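Long-range contacts in 3-oxo-tetronate kinase (Cupriavidus necator, PDB 5DMH), which catalyses the ATP-dependent phosphorylation of 3-oxo-tetronate to 3-oxo-tetronate 4-phosphate, a step of carbohydrate metabolism: residues D77-A82 with L101-A106; A48-R53 with I258-P263; N54-V59 with G270-R275; V91-Q96 with G129-A134. One frame throughout, in Å; residues are numbered along the deposited sequence.

Interaction 1. Residues D77-A82 with L101-A106; sequences DALVVA and LQWLRA
With chi1 at -72°, Leu104 has its CG lying anti to the carbonyl carbon, which swings CD2 in between Leu79 and Val81. The neighbouring Trp103 takes the other course: CG stands anti to the backbone N (chi1 -178°) and the indole reaches across to the same two residues. This is helix-on-sheet packing in the alpha/beta sugar-binding N-terminal domain, where strand 78-82, flanked by the parallel strands 34-38 and 58-62, is covered by helix 90-106. The short strand and helix segments run nearly antiparallel, at 162°, with their axes 10.0 Å apart. Leu79 and Val81, two residues apart on the strand, both direct their side chains at the helix, whereas Val80 between them faces helix 41-53 on the other side. Leu104 and Leu79 slide past each other in opposite directions, and Leu104 CD2 comes to 3.7 Å from Leu79 CB. The same methyl lies 3.9 Å from Val81 CG2. The indole presents its six-membered ring to the strand; the Leu79 and Trp103 side chains cross at about a right angle, with Leu79 CD1 4.0 Å from Trp103 CZ3. The contact is wholly apolar and mostly buried; Trp103, partly exposed, also touches Pro65, while Leu79 meets Pro32 and Ile73. Val81 ties the two helix residues together, since the CG2 that meets Leu104 also sits 3.9 Å from Trp103 CZ3.

Interaction 2. Residues A48-R53 with I258-P263; sequences ANTLVR and IALGLP
Thr50 and Leu51, on the last turns of helix 41-53, face a type I beta turn from Ala259 to Leu262, closed by a 3.0 Å bond from Leu262 N to Ala259 O; the CA atoms of Thr50 and Leu260 are 6.3 Å apart. Thr50 touches the turn with its methyl. A chi1 of -75° sets OG1 beside the backbone N and leaves CG2 anti to that N, over the Ala259-Leu260 peptide, 4.0 Å from Leu260 N. Leu260 reaches back to it although its side chain starts out away from the helix: the two side chains cross at about a right angle, with Thr50 CG2 3.7 Å from Leu260 CD2. In the alpha/beta sugar-binding domain this joins helix 41-53 to the connection between strand 251-254 and helix 262-268, whose first turn holds Pro263. Leu51 works on that side of the contact through one methyl. Its CD2 lies 4.1 Å from Ala259 CB and 4.2 Å from Pro263 CG, bridging the start of the turn and the start of the helix. Leu260, partly exposed, packs further against Leu239 and Phe240 of helix 236-245. Pro263 also touches Asn54 and Met56, after Arg53 in the chain.

Interaction 3. Residues N54-V59 with G270-R275; sequences NGMRTV and GLLPQR
Gly55 O takes a 2.7 Å hydrogen bond from a water that ties the two segments together: the same water donates to Pro273 O at 2.8 Å and accepts from Arg275 N at 3.0 Å. Gly55 has positive phi and is the C-prime residue of the Schellman motif that ends helix 41-53, so the water links this helix end to the loop after helix 262-268. Beyond it two arginines stack. The extended Arg57 lays its guanidinium flat on that of Arg275, planes 7° apart and centres 4.2 Å apart. Arg275 gets there by a bend at chi2 (-75°), and Pro273 CG lies over its opposite face. Two like charges would probably disfavour this pairing, but Arg275 NH2 makes a salt bridge with Asp77 OD1, and the OD2 of that carboxylate accepts from Arg57 N; a single carboxylate thus helps to place both arginines. On the apolar side Leu272 CD2 reaches to 3.6 Å from Met56 CG, the residue being selenomethionine here. The arginines are exposed, while Met56 is buried among Leu51 of helix 41-53, Pro263 and Phe266 of helix 262-268, and Leu33. Backbone bonds of Arg57 to Asp77 and Ala78 begin the pairing of strands 58-62 and 78-82.

Interaction 4. Residues V91-Q96 with G129-A134; sequences VEAVAQ and GPVAEA
Val94 fits closely against helix 128-139, with its CG1 only 3.5 Å from Ala134 CB. The valine sits where the helices come nearest, its CA 5.1 Å from that of Val131, and splits its two methyls between neighbouring turns. CG1, anti to the backbone N at chi1 168°, goes to Ala134. CG2 settles instead over Pro130, 3.7 Å from the carbonyl O and 3.9 Å from CB. On the more deeply buried side Val131 returns the contact: its CG2 lies 3.8 Å from Ala93 CB and equally near Ala93 O. Here two helices, following the parallel strands 78-82 and 111-115, which strand 34-38 separates, pack side by side in the alpha/beta sugar-binding domain, their short axes 8.8 Å apart and crossing at -35°. Small residues, Ala93 and Ala134, stand at this close approach and let the valines come in near the backbones. Val131 also reaches Phe114 of strand 111-115, beneath the pair, and Ser97 one turn further along helix 90-106. The tight Val94-Ala134 touch itself lies toward the partly exposed side; the open side begins beyond it, where Val91, one turn before Val94, turns away to the surface.

Interactions 1, 2 and 3 form one connected patch. The two faces of strand 78-82 serve interactions 1 and 2, and on the side of interaction 2 Ala78 CB lies 4.0 Å from Leu51 CD1. Asp77, which begins segment 77-82, is the residue through which interactions 1 and 3 meet. Interactions 2 and 3 have centres about 10 Å apart and share the end of helix 41-53, where Met56 N lies 3.0 Å from Leu51 O. Interaction 4 uses the earlier part of helix 90-106, its centre about 16 Å from that of interaction 1. It alone approaches the nucleotide site: the Ala93 side chain is about 10 Å from that of Glu394, a probable ATP-binding residue.

Interaction 1. Residues D77-A82 with L101-A106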
loop_
_atom_site.group_PDB
_atom_site.type_symbol
_atom_site.label_atom_id
_atom_site.label_comp_id
_atom_site.label_asym_id
_atom_site.label_seq_id
_atom_site.Cartn_x
_atom_site.Cartn_y
_atom_site.Cartn_z
ATOM N N ASP A 77 3.283 17.019 9.406
ATOM C CA ASP A 77 4.480 17.219 8.583
ATOM C C ASP A 77 4.308 16.545 7.224
ATOM O O ASP A 77 4.843 17.017 6.209
ATOM C CB ASP A 77 5.720 16.652 9.269
ATOM C CG ASP A 77 5.921 17.216 10.663
ATOM O OD1 ASP A 77 5.856 18.455 10.829
ATOM O OD2 ASP A 77 6.171 16.420 11.592
ATOM N N ALA A 78 3.575 15.432 7.203
ATOM C CA ALA A 78 3.367 14.680 5.974
ATOM C C ALA A 78 1.925 14.293 5.867
ATOM O O ALA A 78 1.287 14.038 6.880
ATOM C CB ALA A 78 4.236 13.404 5.939
ATOM N N LEU A 79 1.417 14.257 4.639
ATOM C CA LEU A 79 0.043 13.860 4.366
ATOM C C LEU A 79 0.094 12.721 3.377
ATOM O O LEU A 79 0.822 12.810 2.379
ATOM C CB LEU A 79 -0.717 15.037 3.745
ATOM C CG LEU A 79 -0.888 16.288 4.615
ATOM C CD1 LEU A 79 -1.458 17.421 3.788
ATOM C CD2 LEU A 79 -1.795 15.989 5.765
ATOM N N VAL A 80 -0.646 11.651 3.651
ATOM C CA VAL A 80 -0.717 10.497 2.756
ATOM C C VAL A 80 -2.152 10.282 2.295
ATOM O O VAL A 80 -3.016 9.914 3.090
ATOM C CB VAL A 80 -0.229 9.180 3.425
ATOM C CG1 VAL A 80 -0.371 8.000 2.437
ATOM C CG2 VAL A 80 1.239 9.295 3.878
ATOM N N VAL A 81 -2.391 10.522 1.011
ATOM C CA VAL A 81 -3.698 10.290 0.416
ATOM C C VAL A 81 -3.824 8.851 -0.098
ATOM O O VAL A 81 -3.125 8.431 -1.017
ATOM C CB VAL A 81 -3.979 11.307 -0.731
ATOM C CG1 VAL A 81 -5.340 11.020 -1.378
ATOM C CG2 VAL A 81 -3.888 12.737 -0.221
ATOM N N ALA A 82 -4.740 8.089 0.503
ATOM C CA ALA A 82 -5.033 6.744 0.082
ATOM C C ALA A 82 -6.052 6.700 -1.068
ATOM O O ALA A 82 -7.179 7.199 -0.944
ATOM C CB ALA A 82 -5.564 5.963 1.272
ATOM N N LEU A 101 -2.933 15.401 -6.099
ATOM C CA LEU A 101 -1.728 16.225 -6.168
ATOM C C LEU A 101 -2.067 17.686 -5.916
ATOM O O LEU A 101 -1.386 18.395 -5.163
ATOM C CB LEU A 101 -1.076 16.100 -7.529
ATOM C CG LEU A 101 0.068 17.070 -7.813
ATOM C CD1 LEU A 101 1.310 16.737 -6.993
ATOM C CD2 LEU A 101 0.416 17.043 -9.286
ATOM N N GLN A 102 -3.110 18.154 -6.578
ATOM C CA GLN A 102 -3.508 19.544 -6.420
ATOM C C GLN A 102 -3.903 19.802 -4.976
ATOM O O GLN A 102 -3.517 20.829 -4.396
ATOM C CB GLN A 102 -4.652 19.887 -7.373
ATOM C CG GLN A 102 -5.338 21.206 -7.068
ATOM C CD GLN A 102 -4.411 22.381 -7.109
ATOM O OE1 GLN A 102 -3.334 22.346 -7.729
ATOM N NE2 GLN A 102 -4.821 23.456 -6.442
ATOM N N TRP A 103 -4.662 18.879 -4.375
ATOM C CA TRP A 103 -5.075 19.062 -2.980
ATOM C C TRP A 103 -3.839 19.193 -2.073
ATOM O O TRP A 103 -3.765 20.072 -1.193
ATOM C CB TRP A 103 -6.011 17.926 -2.524
ATOM C CG TRP A 103 -6.491 18.103 -1.120
ATOM C CD1 TRP A 103 -7.523 18.894 -0.683
ATOM C CD2 TRP A 103 -5.926 17.497 0.044
ATOM N NE1 TRP A 103 -7.630 18.812 0.681
ATOM C CE2 TRP A 103 -6.665 17.957 1.154
ATOM C CE3 TRP A 103 -4.871 16.608 0.251
ATOM C CZ2 TRP A 103 -6.384 17.545 2.463
ATOM C CZ3 TRP A 103 -4.586 16.196 1.542
ATOM C CH2 TRP A 103 -5.342 16.662 2.637
ATOM N N LEU A 104 -2.861 18.333 -2.309
ATOM C CA LEU A 104 -1.631 18.332 -1.520
ATOM C C LEU A 104 -0.851 19.626 -1.693
ATOM O O LEU A 104 -0.369 20.198 -0.717
ATOM C CB LEU A 104 -0.768 17.137 -1.911
ATOM C CG LEU A 104 -1.315 15.790 -1.434
ATOM C CD1 LEU A 104 -0.516 14.693 -2.104
ATOM C CD2 LEU A 104 -1.261 15.639 0.094
ATOM N N ARG A 105 -0.770 20.120 -2.926
ATOM C CA ARG A 105 -0.066 21.367 -3.193
ATOM C C ARG A 105 -0.733 22.515 -2.449
ATOM O O ARG A 105 -0.074 23.357 -1.843
ATOM C CB ARG A 105 -0.057 21.672 -4.692
ATOM C CG ARG A 105 0.569 20.649 -5.570
ATOM C CD ARG A 105 0.407 21.002 -7.031
ATOM N NE ARG A 105 1.568 21.740 -7.492
ATOM C CZ ARG A 105 1.957 21.841 -8.753
ATOM N NH1 ARG A 105 1.284 21.249 -9.742
ATOM N NH2 ARG A 105 3.059 22.512 -9.013
ATOM N N ALA A 106 -2.055 22.525 -2.497
ATOM C CA ALA A 106 -2.857 23.554 -1.842
ATOM C C ALA A 106 -2.721 23.548 -0.327
ATOM O O ALA A 106 -2.945 24.578 0.299
ATOM C CB ALA A 106 -4.289 23.379 -2.221
#

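Interaction 2. Residues A48-R53 with I258-P263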
loop_
_atom_site.group_PDB
_atom_site.type_symbol
_atom_site.label_atom_id
_atom_site.label_comp_id
_atom_site.label_asym_id
_atom_site.label_seq_id
_atom_site.Cartn_x
_atom_site.Cartn_y
_atom_site.Cartn_z
ATOM N N ALA A 48 2.991 5.694 5.639
ATOM C CA ALA A 48 2.827 6.544 6.788
ATOM C C ALA A 48 3.600 5.972 7.986
ATOM O O ALA A 48 4.197 6.710 8.740
ATOM C CB ALA A 48 1.354 6.754 7.130
ATOM N N ASN A 49 3.595 4.659 8.141
ATOM C CA ASN A 49 4.365 4.035 9.220
ATOM C C ASN A 49 5.853 4.404 9.143
ATOM O O ASN A 49 6.468 4.780 10.139
ATOM C CB ASN A 49 4.185 2.515 9.146
ATOM C CG ASN A 49 4.972 1.760 10.219
ATOM O OD1 ASN A 49 4.772 1.943 11.424
ATOM N ND2 ASN A 49 5.883 0.911 9.768
ATOM N N THR A 50 6.425 4.260 7.954
ATOM C CA THR A 50 7.816 4.614 7.730
ATOM C C THR A 50 8.089 6.079 7.999
ATOM O O THR A 50 9.097 6.417 8.630
ATOM C CB THR A 50 8.272 4.218 6.304
ATOM O OG1 THR A 50 8.443 2.793 6.284
ATOM C CG2 THR A 50 9.602 4.891 5.969
ATOM N N LEU A 51 7.190 6.957 7.564
ATOM C CA LEU A 51 7.368 8.378 7.846
ATOM C C LEU A 51 7.288 8.703 9.344
ATOM O O LEU A 51 8.128 9.441 9.862
ATOM C CB LEU A 51 6.349 9.199 7.063
ATOM C CG LEU A 51 6.593 9.177 5.560
ATOM C CD1 LEU A 51 5.382 9.779 4.857
ATOM C CD2 LEU A 51 7.857 9.915 5.208
ATOM N N VAL A 52 6.296 8.143 10.046
ATOM C CA VAL A 52 6.164 8.384 11.477
ATOM C C VAL A 52 7.385 7.869 12.223
ATOM O O VAL A 52 7.919 8.541 13.094
ATOM C CB VAL A 52 4.884 7.722 12.032
ATOM C CG1 VAL A 52 4.897 7.681 13.558
ATOM C CG2 VAL A 52 3.655 8.445 11.479
ATOM N N ARG A 53 7.839 6.676 11.858
ATOM C CA ARG A 53 8.974 6.064 12.541
ATOM C C ARG A 53 10.267 6.814 12.305
ATOM O O ARG A 53 11.225 6.641 13.061
ATOM C CB ARG A 53 9.134 4.606 12.122
ATOM C CG ARG A 53 8.134 3.669 12.837
ATOM C CD ARG A 53 7.970 2.371 12.093
ATOM N NE ARG A 53 9.152 1.492 12.106
ATOM C CZ ARG A 53 9.477 0.653 13.095
ATOM N NH1 ARG A 53 8.773 0.587 14.217
ATOM N NH2 ARG A 53 10.531 -0.126 12.960
ATOM N N ILE A 258 11.697 3.805 -0.047
ATOM C CA ILE A 258 12.330 4.990 -0.634
ATOM C C ILE A 258 12.074 6.248 0.213
ATOM O O ILE A 258 12.755 7.271 0.048
ATOM C CB ILE A 258 11.909 5.193 -2.092
ATOM C CG1 ILE A 258 12.833 6.188 -2.793
ATOM C CG2 ILE A 258 10.473 5.714 -2.207
ATOM C CD1 ILE A 258 14.325 5.793 -2.763
ATOM N N ALA A 259 11.094 6.181 1.115
ATOM C CA ALA A 259 10.781 7.315 2.005
ATOM C C ALA A 259 11.649 7.373 3.242
ATOM O O ALA A 259 11.637 8.384 3.965
ATOM C CB ALA A 259 9.322 7.285 2.426
ATOM N N LEU A 260 12.386 6.292 3.511
ATOM C CA LEU A 260 13.176 6.189 4.740
ATOM C C LEU A 260 13.968 7.451 5.065
ATOM O O LEU A 260 14.000 7.913 6.222
ATOM C CB LEU A 260 14.141 4.998 4.628
ATOM C CG LEU A 260 13.495 3.639 4.872
ATOM C CD1 LEU A 260 14.493 2.536 4.565
ATOM C CD2 LEU A 260 13.021 3.497 6.311
ATOM N N GLY A 261 14.648 7.988 4.051
ATOM C CA GLY A 261 15.553 9.097 4.240
ATOM C C GLY A 261 14.968 10.486 4.016
ATOM O O GLY A 261 15.701 11.476 4.091
ATOM N N LEU A 262 13.673 10.578 3.712
ATOM C CA LEU A 262 13.114 11.888 3.345
ATOM C C LEU A 262 12.985 12.810 4.560
ATOM O O LEU A 262 13.287 13.998 4.480
ATOM C CB LEU A 262 11.802 11.722 2.581
ATOM C CG LEU A 262 11.960 10.905 1.289
ATOM C CD1 LEU A 262 10.635 10.754 0.568
ATOM C CD2 LEU A 262 13.025 11.490 0.374
ATOM N N PRO A 263 12.557 12.272 5.709
ATOM C CA PRO A 263 12.519 13.158 6.885
ATOM C C PRO A 263 13.864 13.765 7.223
ATOM O O PRO A 263 13.952 14.936 7.584
ATOM C CB PRO A 263 12.053 12.213 8.002
ATOM C CG PRO A 263 11.231 11.213 7.301
ATOM C CD PRO A 263 11.954 10.961 6.001
#

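Interaction 3. Residues N54-V59 with G270-R275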
loop_
_atom_site.group_PDB
_atom_site.type_symbol
_atom_site.label_atom_id
_atom_site.label_comp_id
_atom_site.label_asym_id
_atom_site.label_seq_id
_atom_site.Cartn_x
_atom_site.Cartn_y
_atom_site.Cartn_z
ATOM N N ASN A 54 10.302 7.638 11.258
ATOM C CA ASN A 54 11.490 8.420 10.954
ATOM C C ASN A 54 11.311 9.905 11.216
ATOM O O ASN A 54 12.105 10.713 10.756
ATOM C CB ASN A 54 11.973 8.174 9.522
ATOM C CG ASN A 54 12.665 6.842 9.383
ATOM O OD1 ASN A 54 13.892 6.731 9.561
ATOM N ND2 ASN A 54 11.885 5.816 9.088
ATOM N N GLY A 55 10.280 10.246 11.991
ATOM C CA GLY A 55 10.200 11.546 12.618
ATOM C C GLY A 55 9.288 12.557 11.950
ATOM O O GLY A 55 9.449 13.743 12.201
HETATM N N MSE A 56 8.350 12.125 11.101
HETATM C CA MSE A 56 7.389 13.081 10.527
HETATM C C MSE A 56 5.972 12.772 11.000
HETATM O O MSE A 56 5.494 11.666 10.817
HETATM C CB MSE A 56 7.429 13.081 8.999
HETATM C CG MSE A 56 8.627 13.778 8.399
HETATM SE SE MSE A 56 8.498 13.801 6.414
HETATM C CE MSE A 56 7.855 15.637 6.180
ATOM N N ARG A 57 5.340 13.729 11.677
ATOM C CA ARG A 57 3.943 13.566 12.054
ATOM C C ARG A 57 3.160 13.407 10.752
ATOM O O ARG A 57 3.305 14.202 9.835
ATOM C CB ARG A 57 3.442 14.764 12.840
ATOM C CG ARG A 57 4.049 14.837 14.215
ATOM C CD ARG A 57 3.639 16.070 14.966
ATOM N NE ARG A 57 4.174 16.021 16.321
ATOM C CZ ARG A 57 4.158 17.037 17.175
ATOM N NH1 ARG A 57 3.636 18.202 16.820
ATOM N NH2 ARG A 57 4.676 16.885 18.384
ATOM N N THR A 58 2.359 12.352 10.667
ATOM C CA THR A 58 1.692 12.013 9.424
ATOM C C THR A 58 0.218 11.779 9.630
ATOM O O THR A 58 -0.169 11.164 10.608
ATOM C CB THR A 58 2.321 10.760 8.808
ATOM O OG1 THR A 58 3.703 11.003 8.537
ATOM C CG2 THR A 58 1.631 10.365 7.492
ATOM N N VAL A 59 -0.599 12.301 8.714
ATOM C CA VAL A 59 -2.020 11.982 8.673
ATOM C C VAL A 59 -2.361 11.295 7.347
ATOM O O VAL A 59 -1.931 11.728 6.276
ATOM C CB VAL A 59 -2.893 13.238 8.862
ATOM C CG1 VAL A 59 -4.359 12.938 8.515
ATOM C CG2 VAL A 59 -2.769 13.763 10.301
ATOM N N GLY A 270 16.625 22.360 7.859
ATOM C CA GLY A 270 16.142 23.264 8.893
ATOM C C GLY A 270 14.633 23.440 8.823
ATOM O O GLY A 270 14.076 24.332 9.463
ATOM N N LEU A 271 13.976 22.587 8.045
ATOM C CA LEU A 271 12.548 22.730 7.781
ATOM C C LEU A 271 11.681 21.917 8.722
ATOM O O LEU A 271 10.513 22.225 8.891
ATOM C CB LEU A 271 12.223 22.322 6.335
ATOM C CG LEU A 271 12.873 23.184 5.252
ATOM C CD1 LEU A 271 12.547 22.615 3.873
ATOM C CD2 LEU A 271 12.439 24.639 5.354
ATOM N N LEU A 272 12.250 20.885 9.327
ATOM C CA LEU A 272 11.506 19.994 10.203
ATOM C C LEU A 272 12.283 19.804 11.497
ATOM O O LEU A 272 13.438 19.391 11.464
ATOM C CB LEU A 272 11.347 18.641 9.523
ATOM C CG LEU A 272 10.710 17.515 10.329
ATOM C CD1 LEU A 272 9.204 17.794 10.564
ATOM C CD2 LEU A 272 10.935 16.196 9.614
ATOM N N PRO A 273 11.665 20.114 12.640
ATOM C CA PRO A 273 12.388 19.864 13.888
ATOM C C PRO A 273 12.520 18.368 14.103
ATOM O O PRO A 273 11.830 17.610 13.427
ATOM C CB PRO A 273 11.471 20.474 14.951
ATOM C CG PRO A 273 10.104 20.420 14.353
ATOM C CD PRO A 273 10.305 20.634 12.876
ATOM N N GLN A 274 13.386 17.947 15.018
ATOM C CA GLN A 274 13.461 16.540 15.387
ATOM C C GLN A 274 12.297 16.236 16.329
ATOM O O GLN A 274 12.206 16.813 17.404
ATOM C CB GLN A 274 14.804 16.236 16.059
ATOM C CG GLN A 274 14.920 14.822 16.635
ATOM C CD GLN A 274 14.849 13.735 15.570
ATOM O OE1 GLN A 274 13.850 13.013 15.464
ATOM N NE2 GLN A 274 15.911 13.609 14.780
ATOM N N ARG A 275 11.403 15.344 15.909
ATOM C CA ARG A 275 10.182 15.039 16.664
ATOM C C ARG A 275 10.457 14.087 17.816
ATOM O O ARG A 275 10.938 12.976 17.603
ATOM C CB ARG A 275 9.127 14.421 15.742
ATOM C CG ARG A 275 8.620 15.357 14.646
ATOM C CD ARG A 275 7.677 16.385 15.205
ATOM N NE ARG A 275 7.196 17.320 14.190
ATOM C CZ ARG A 275 6.941 18.610 14.409
ATOM N NH1 ARG A 275 7.136 19.153 15.610
ATOM N NH2 ARG A 275 6.499 19.375 13.418
HETATM O O HOH W 1 11.750 14.864 12.945
#

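Interaction 4. Residues V91-Q96 with G129-A134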
loop_
_atom_site.group_PDB
_atom_site.type_symbol
_atom_site.label_atom_id
_atom_site.label_comp_id
_atom_site.label_asym_id
_atom_site.label_seq_id
_atom_site.Cartn_x
_atom_site.Cartn_y
_atom_site.Cartn_z
ATOM N N VAL A 91 -6.785 6.040 -17.156
ATOM C CA VAL A 91 -7.329 7.400 -17.215
ATOM C C VAL A 91 -7.931 7.818 -15.871
ATOM O O VAL A 91 -7.814 8.971 -15.462
ATOM C CB VAL A 91 -8.358 7.565 -18.359
ATOM C CG1 VAL A 91 -9.618 6.760 -18.096
ATOM C CG2 VAL A 91 -8.686 9.031 -18.563
ATOM N N GLU A 92 -8.546 6.872 -15.176
ATOM C CA GLU A 92 -9.153 7.158 -13.881
ATOM C C GLU A 92 -8.111 7.272 -12.772
ATOM O O GLU A 92 -8.222 8.120 -11.889
ATOM C CB GLU A 92 -10.195 6.101 -13.512
ATOM C CG GLU A 92 -11.415 6.062 -14.401
ATOM C CD GLU A 92 -12.378 4.944 -13.998
ATOM O OE1 GLU A 92 -12.595 4.763 -12.784
ATOM O OE2 GLU A 92 -12.885 4.232 -14.897
ATOM N N ALA A 93 -7.099 6.416 -12.823
ATOM C CA ALA A 93 -5.988 6.497 -11.895
ATOM C C ALA A 93 -5.282 7.835 -12.022
ATOM O O ALA A 93 -4.936 8.456 -11.006
ATOM C CB ALA A 93 -5.006 5.350 -12.121
ATOM N N VAL A 94 -5.037 8.256 -13.257
ATOM C CA VAL A 94 -4.404 9.553 -13.490
ATOM C C VAL A 94 -5.290 10.666 -12.940
ATOM O O VAL A 94 -4.826 11.562 -12.233
ATOM C CB VAL A 94 -4.085 9.767 -14.984
ATOM C CG1 VAL A 94 -3.700 11.236 -15.243
ATOM C CG2 VAL A 94 -2.964 8.788 -15.436
ATOM N N ALA A 95 -6.578 10.603 -13.235
ATOM C CA ALA A 95 -7.467 11.695 -12.827
ATOM C C ALA A 95 -7.513 11.802 -11.302
ATOM O O ALA A 95 -7.387 12.888 -10.740
ATOM C CB ALA A 95 -8.841 11.499 -13.391
ATOM N N GLN A 96 -7.689 10.666 -10.627
ATOM C CA GLN A 96 -7.653 10.662 -9.178
ATOM C C GLN A 96 -6.325 11.130 -8.606
ATOM O O GLN A 96 -6.300 11.796 -7.563
ATOM C CB GLN A 96 -7.972 9.266 -8.621
ATOM C CG GLN A 96 -9.334 8.743 -8.985
ATOM C CD GLN A 96 -9.619 7.443 -8.271
ATOM O OE1 GLN A 96 -8.927 7.090 -7.321
ATOM N NE2 GLN A 96 -10.628 6.721 -8.729
ATOM N N GLY A 129 3.351 3.660 -14.573
ATOM C CA GLY A 129 3.819 4.544 -15.624
ATOM C C GLY A 129 2.905 5.738 -15.900
ATOM O O GLY A 129 3.364 6.882 -15.915
ATOM N N PRO A 130 1.618 5.479 -16.162
ATOM C CA PRO A 130 0.741 6.609 -16.507
ATOM C C PRO A 130 0.624 7.625 -15.382
ATOM O O PRO A 130 0.695 8.834 -15.662
ATOM C CB PRO A 130 -0.601 5.934 -16.782
ATOM C CG PRO A 130 -0.218 4.596 -17.327
ATOM C CD PRO A 130 1.009 4.196 -16.549
ATOM N N VAL A 131 0.548 7.162 -14.147
ATOM C CA VAL A 131 0.424 8.079 -13.007
ATOM C C VAL A 131 1.719 8.875 -12.757
ATOM O O VAL A 131 1.679 10.103 -12.628
ATOM C CB VAL A 131 -0.056 7.379 -11.728
ATOM C CG1 VAL A 131 0.089 8.284 -10.541
ATOM C CG2 VAL A 131 -1.526 6.959 -11.862
ATOM N N ALA A 132 2.863 8.200 -12.722
ATOM C CA ALA A 132 4.117 8.897 -12.513
ATOM C C ALA A 132 4.317 9.945 -13.591
ATOM O O ALA A 132 4.735 11.087 -13.315
ATOM C CB ALA A 132 5.296 7.929 -12.477
ATOM N N GLU A 133 4.077 9.573 -14.841
ATOM C CA GLU A 133 4.331 10.523 -15.925
ATOM C C GLU A 133 3.382 11.713 -15.848
ATOM O O GLU A 133 3.790 12.852 -16.124
ATOM C CB GLU A 133 4.239 9.852 -17.307
ATOM C CG GLU A 133 5.407 8.959 -17.591
ATOM C CD GLU A 133 5.400 8.340 -18.980
ATOM O OE1 GLU A 133 4.325 8.048 -19.534
ATOM O OE2 GLU A 133 6.495 8.135 -19.519
ATOM N N ALA A 134 2.140 11.463 -15.443
ATOM C CA ALA A 134 1.158 12.534 -15.340
ATOM C C ALA A 134 1.550 13.491 -14.215
ATOM O O ALA A 134 1.363 14.702 -14.324
ATOM C CB ALA A 134 -0.243 11.979 -15.093
#